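PDB 3JZ3: sensor protein QseC from Escherichia coli, which acts as the membrane sensor kinase of the QseB/QseC two-component system, probably autophosphorylating on histidine with ATP, and switches on the flagella regulon. Local coordinates for residues Asp49-Leu54 with Leu118-Arg123. Sequence-based numbering, arbitrary orientation.
Sequences DRATRL and LSLLVR. With SO4 (sulfate ion), chain C.
Leu120 reaches across from helix 115-131 with a single methyl, CD2, which settles against Ala51 and Thr52 on helix 42-61. Its CD2 lies 4.2 Å from Ala51 CB, an apolar touch, and also abuts the Thr52 hydroxyl in plain van der Waals contact, 4.1 Å from OG1; about 100 Å² is buried in all. The small alanine suits the place because its lone methyl lets the leucine branch lie close to the helix; the closest CA atoms, those of Thr52 and Leu120, are 6.9 Å apart. These two side chains pass alongside, pointing opposite ways, with CD2 beside OG1 and not end-on to it. The threonine hydroxyl, with OG1 beside its own backbone N (chi1 -69°), is hydrogen-bonded to Ile48 O one turn back and to Asn124 ND2 on the partner helix, so a polar atom can border the leucine methyl without losing its bonds.

In the fold, helix 42-61 belongs to the phosphoacceptor (HisKA) part of the kinase, whereas helix 115-131 is a helix of the Bergerat-type ATP-binding domain, packed through Leu121 and Val122 on Phe148 of its mixed sheet. The contact is one small part of the interface where the two domains meet.

Two arginines of helix 42-61 grip a sulfate, probably from the crystallisation liquor. Arg50, extended from CG to NE, presents its guanidinium edge: NE and NH2 both lie 2.8 Å from sulfate O2, while NH2 and NH1 also bond Gln28 O and Ser30 O. Arg53 folds its chain at chi2 and chi3 to bring NH2 within 3.0 Å of sulfate O3. The several N-H groups of each guanidinium let both share the anion. Arg53 NH1 forms a salt bridge with Asp49 OD1 at 3.3 Å, its hydrogen bond weak because it is bent to 128°, and Asp72 of the second subunit pairs with Arg53 NH2.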
ATOM      1  N   ASP B  49       0.166   7.481   4.947  1.00 43.96           N
ATOM      2  CA  ASP B  49       1.378   8.234   5.253  1.00 45.12           C
ATOM      3  C   ASP B  49       2.647   7.405   5.029  1.00 39.75           C
ATOM      4  O   ASP B  49       3.638   7.909   4.499  1.00 36.24           O
ATOM      5  CB  ASP B  49       1.327   8.712   6.704  1.00 52.72           C
ATOM      6  CG  ASP B  49       1.456  10.210   6.825  1.00 58.78           C
ATOM      7  OD1 ASP B  49       2.543  10.741   6.505  1.00 63.47           O
ATOM      8  OD2 ASP B  49       0.465  10.853   7.245  1.00 60.01           O
ATOM      9  N   ARG B  50       2.599   6.139   5.439  1.00 34.02           N
ATOM     10  CA  ARG B  50       3.727   5.222   5.293  1.00 36.03           C
ATOM     11  C   ARG B  50       3.945   4.790   3.844  1.00 33.60           C
ATOM     12  O   ARG B  50       5.080   4.734   3.380  1.00 33.82           O
ATOM     13  CB  ARG B  50       3.534   3.994   6.177  1.00 37.89           C
ATOM     14  CG  ARG B  50       3.622   4.286   7.658  1.00 38.45           C
ATOM     15  CD  ARG B  50       3.021   3.154   8.454  1.00 41.08           C
ATOM     16  NE  ARG B  50       3.034   3.449   9.879  1.00 41.42           N
ATOM     17  CZ  ARG B  50       2.746   2.572  10.834  1.00 41.51           C
ATOM     18  NH1 ARG B  50       2.414   1.322  10.526  1.00 41.08           N
ATOM     19  NH2 ARG B  50       2.795   2.952  12.103  1.00 40.18           N
ATOM     20  N   ALA B  51       2.856   4.485   3.141  1.00 33.13           N
ATOM     21  CA  ALA B  51       2.919   4.142   1.721  1.00 33.64           C
ATOM     22  C   ALA B  51       3.407   5.324   0.890  1.00 34.25           C
ATOM     23  O   ALA B  51       4.179   5.146  -0.053  1.00 33.96           O
ATOM     24  CB  ALA B  51       1.568   3.661   1.225  1.00 34.06           C
ATOM     25  N   THR B  52       2.963   6.526   1.260  1.00 35.28           N
ATOM     26  CA  THR B  52       3.374   7.771   0.604  1.00 35.86           C
ATOM     27  C   THR B  52       4.881   7.989   0.722  1.00 37.32           C
ATOM     28  O   THR B  52       5.563   8.154  -0.288  1.00 40.09           O
ATOM     29  CB  THR B  52       2.613   8.990   1.188  1.00 34.85           C
ATOM     30  OG1 THR B  52       1.232   8.912   0.820  1.00 31.57           O
ATOM     31  CG2 THR B  52       3.191  10.306   0.684  1.00 34.20           C
ATOM     32  N   ARG B  53       5.385   7.980   1.956  1.00 36.39           N
ATOM     33  CA  ARG B  53       6.815   8.144   2.235  1.00 36.67           C
ATOM     34  C   ARG B  53       7.708   7.199   1.428  1.00 37.40           C
ATOM     35  O   ARG B  53       8.690   7.637   0.819  1.00 39.96           O
ATOM     36  CB  ARG B  53       7.081   7.992   3.734  1.00 36.11           C
ATOM     37  CG  ARG B  53       7.391   9.306   4.426  1.00 39.36           C
ATOM     38  CD  ARG B  53       6.608   9.490   5.717  1.00 43.60           C
ATOM     39  NE  ARG B  53       6.745   8.388   6.669  1.00 43.50           N
ATOM     40  CZ  ARG B  53       5.937   8.204   7.714  1.00 44.35           C
ATOM     41  NH1 ARG B  53       4.930   9.044   7.944  1.00 44.09           N
ATOM     42  NH2 ARG B  53       6.126   7.177   8.527  1.00 41.65           N
ATOM     43  N   LEU B  54       7.357   5.915   1.409  1.00 34.61           N
ATOM     44  CA  LEU B  54       8.127   4.912   0.677  1.00 34.47           C
ATOM     45  C   LEU B  54       8.088   5.132  -0.837  1.00 36.35           C
ATOM     46  O   LEU B  54       9.139   5.192  -1.484  1.00 37.05           O
ATOM     47  CB  LEU B  54       7.645   3.498   1.025  1.00 34.62           C
ATOM     48  CG  LEU B  54       8.367   2.303   0.385  1.00 35.38           C
ATOM     49  CD1 LEU B  54       9.871   2.323   0.664  1.00 33.23           C
ATOM     50  CD2 LEU B  54       7.752   0.998   0.866  1.00 33.74           C
ATOM     51  N   LEU B 118      -2.316   7.370  -8.657  1.00 26.39           N
ATOM     52  CA  LEU B 118      -3.402   8.360  -8.661  1.00 29.94           C
ATOM     53  C   LEU B 118      -4.267   8.235  -7.416  1.00 29.79           C
ATOM     54  O   LEU B 118      -4.780   9.232  -6.902  1.00 30.48           O
ATOM     55  CB  LEU B 118      -4.260   8.263  -9.923  1.00 25.19           C
ATOM     56  CG  LEU B 118      -3.653   8.874 -11.187  1.00 29.09           C
ATOM     57  CD1 LEU B 118      -4.672   8.851 -12.315  1.00 30.29           C
ATOM     58  CD2 LEU B 118      -3.146  10.300 -10.942  1.00 25.45           C
ATOM     59  N   SER B 119      -4.407   7.004  -6.941  1.00 28.20           N
ATOM     60  CA  SER B 119      -5.130   6.716  -5.715  1.00 30.97           C
ATOM     61  C   SER B 119      -4.415   7.344  -4.517  1.00 31.68           C
ATOM     62  O   SER B 119      -5.058   7.919  -3.640  1.00 30.65           O
ATOM     63  CB  SER B 119      -5.286   5.204  -5.539  1.00 30.23           C
ATOM     64  OG  SER B 119      -5.880   4.895  -4.296  1.00 37.50           O
ATOM     65  N   LEU B 120      -3.085   7.243  -4.502  1.00 35.63           N
ATOM     66  CA  LEU B 120      -2.252   7.856  -3.462  1.00 33.05           C
ATOM     67  C   LEU B 120      -2.360   9.374  -3.458  1.00 31.10           C
ATOM     68  O   LEU B 120      -2.518   9.980  -2.402  1.00 29.13           O
ATOM     69  CB  LEU B 120      -0.780   7.462  -3.636  1.00 35.40           C
ATOM     70  CG  LEU B 120      -0.302   6.119  -3.090  1.00 38.41           C
ATOM     71  CD1 LEU B 120       1.140   5.884  -3.509  1.00 37.81           C
ATOM     72  CD2 LEU B 120      -0.440   6.061  -1.572  1.00 40.80           C
ATOM     73  N   LEU B 121      -2.253   9.976  -4.641  1.00 32.45           N
ATOM     74  CA  LEU B 121      -2.419  11.419  -4.808  1.00 31.14           C
ATOM     75  C   LEU B 121      -3.738  11.887  -4.200  1.00 32.88           C
ATOM     76  O   LEU B 121      -3.751  12.769  -3.337  1.00 34.96           O
ATOM     77  CB  LEU B 121      -2.363  11.795  -6.293  1.00 31.26           C
ATOM     78  CG  LEU B 121      -2.339  13.280  -6.672  1.00 33.67           C
ATOM     79  CD1 LEU B 121      -1.847  13.453  -8.095  1.00 32.90           C
ATOM     80  CD2 LEU B 121      -3.704  13.941  -6.501  1.00 33.58           C
ATOM     81  N   VAL B 122      -4.840  11.286  -4.646  1.00 32.18           N
ATOM     82  CA  VAL B 122      -6.175  11.706  -4.223  1.00 32.11           C
ATOM     83  C   VAL B 122      -6.343  11.539  -2.716  1.00 32.19           C
ATOM     84  O   VAL B 122      -6.867  12.423  -2.037  1.00 29.96           O
ATOM     85  CB  VAL B 122      -7.295  10.945  -4.990  1.00 28.73           C
ATOM     86  CG1 VAL B 122      -8.656  11.244  -4.390  1.00 24.42           C
ATOM     87  CG2 VAL B 122      -7.280  11.320  -6.468  1.00 27.08           C
ATOM     88  N   ARG B 123      -5.868  10.408  -2.206  1.00 34.90           N
ATOM     89  CA  ARG B 123      -6.020  10.066  -0.801  1.00 37.24           C
ATOM     90  C   ARG B 123      -5.242  10.996   0.142  1.00 36.36           C
ATOM     91  O   ARG B 123      -5.714  11.310   1.233  1.00 37.79           O
ATOM     92  CB  ARG B 123      -5.635   8.607  -0.579  1.00 39.88           C
ATOM     93  CG  ARG B 123      -6.047   8.064   0.766  1.00 46.03           C
ATOM     94  CD  ARG B 123      -7.543   7.839   0.874  1.00 48.77           C
ATOM     95  NE  ARG B 123      -7.896   7.368   2.210  1.00 52.20           N
ATOM     96  CZ  ARG B 123      -7.807   6.103   2.618  1.00 52.48           C
ATOM     97  NH1 ARG B 123      -7.373   5.154   1.799  1.00 52.72           N
ATOM     98  NH2 ARG B 123      -8.155   5.787   3.856  1.00 56.41           N
TER
HETATM   99  S   SO4 C   1       3.854   6.781  11.241  1.00 98.25           S
HETATM  100  O1  SO4 C   1       3.342   6.861   9.874  1.00 98.55           O
HETATM  101  O2  SO4 C   1       4.140   5.389  11.580  1.00 98.08           O
HETATM  102  O3  SO4 C   1       5.083   7.564  11.348  1.00 98.54           O
HETATM  103  O4  SO4 C   1       2.852   7.310  12.161  1.00 98.24           O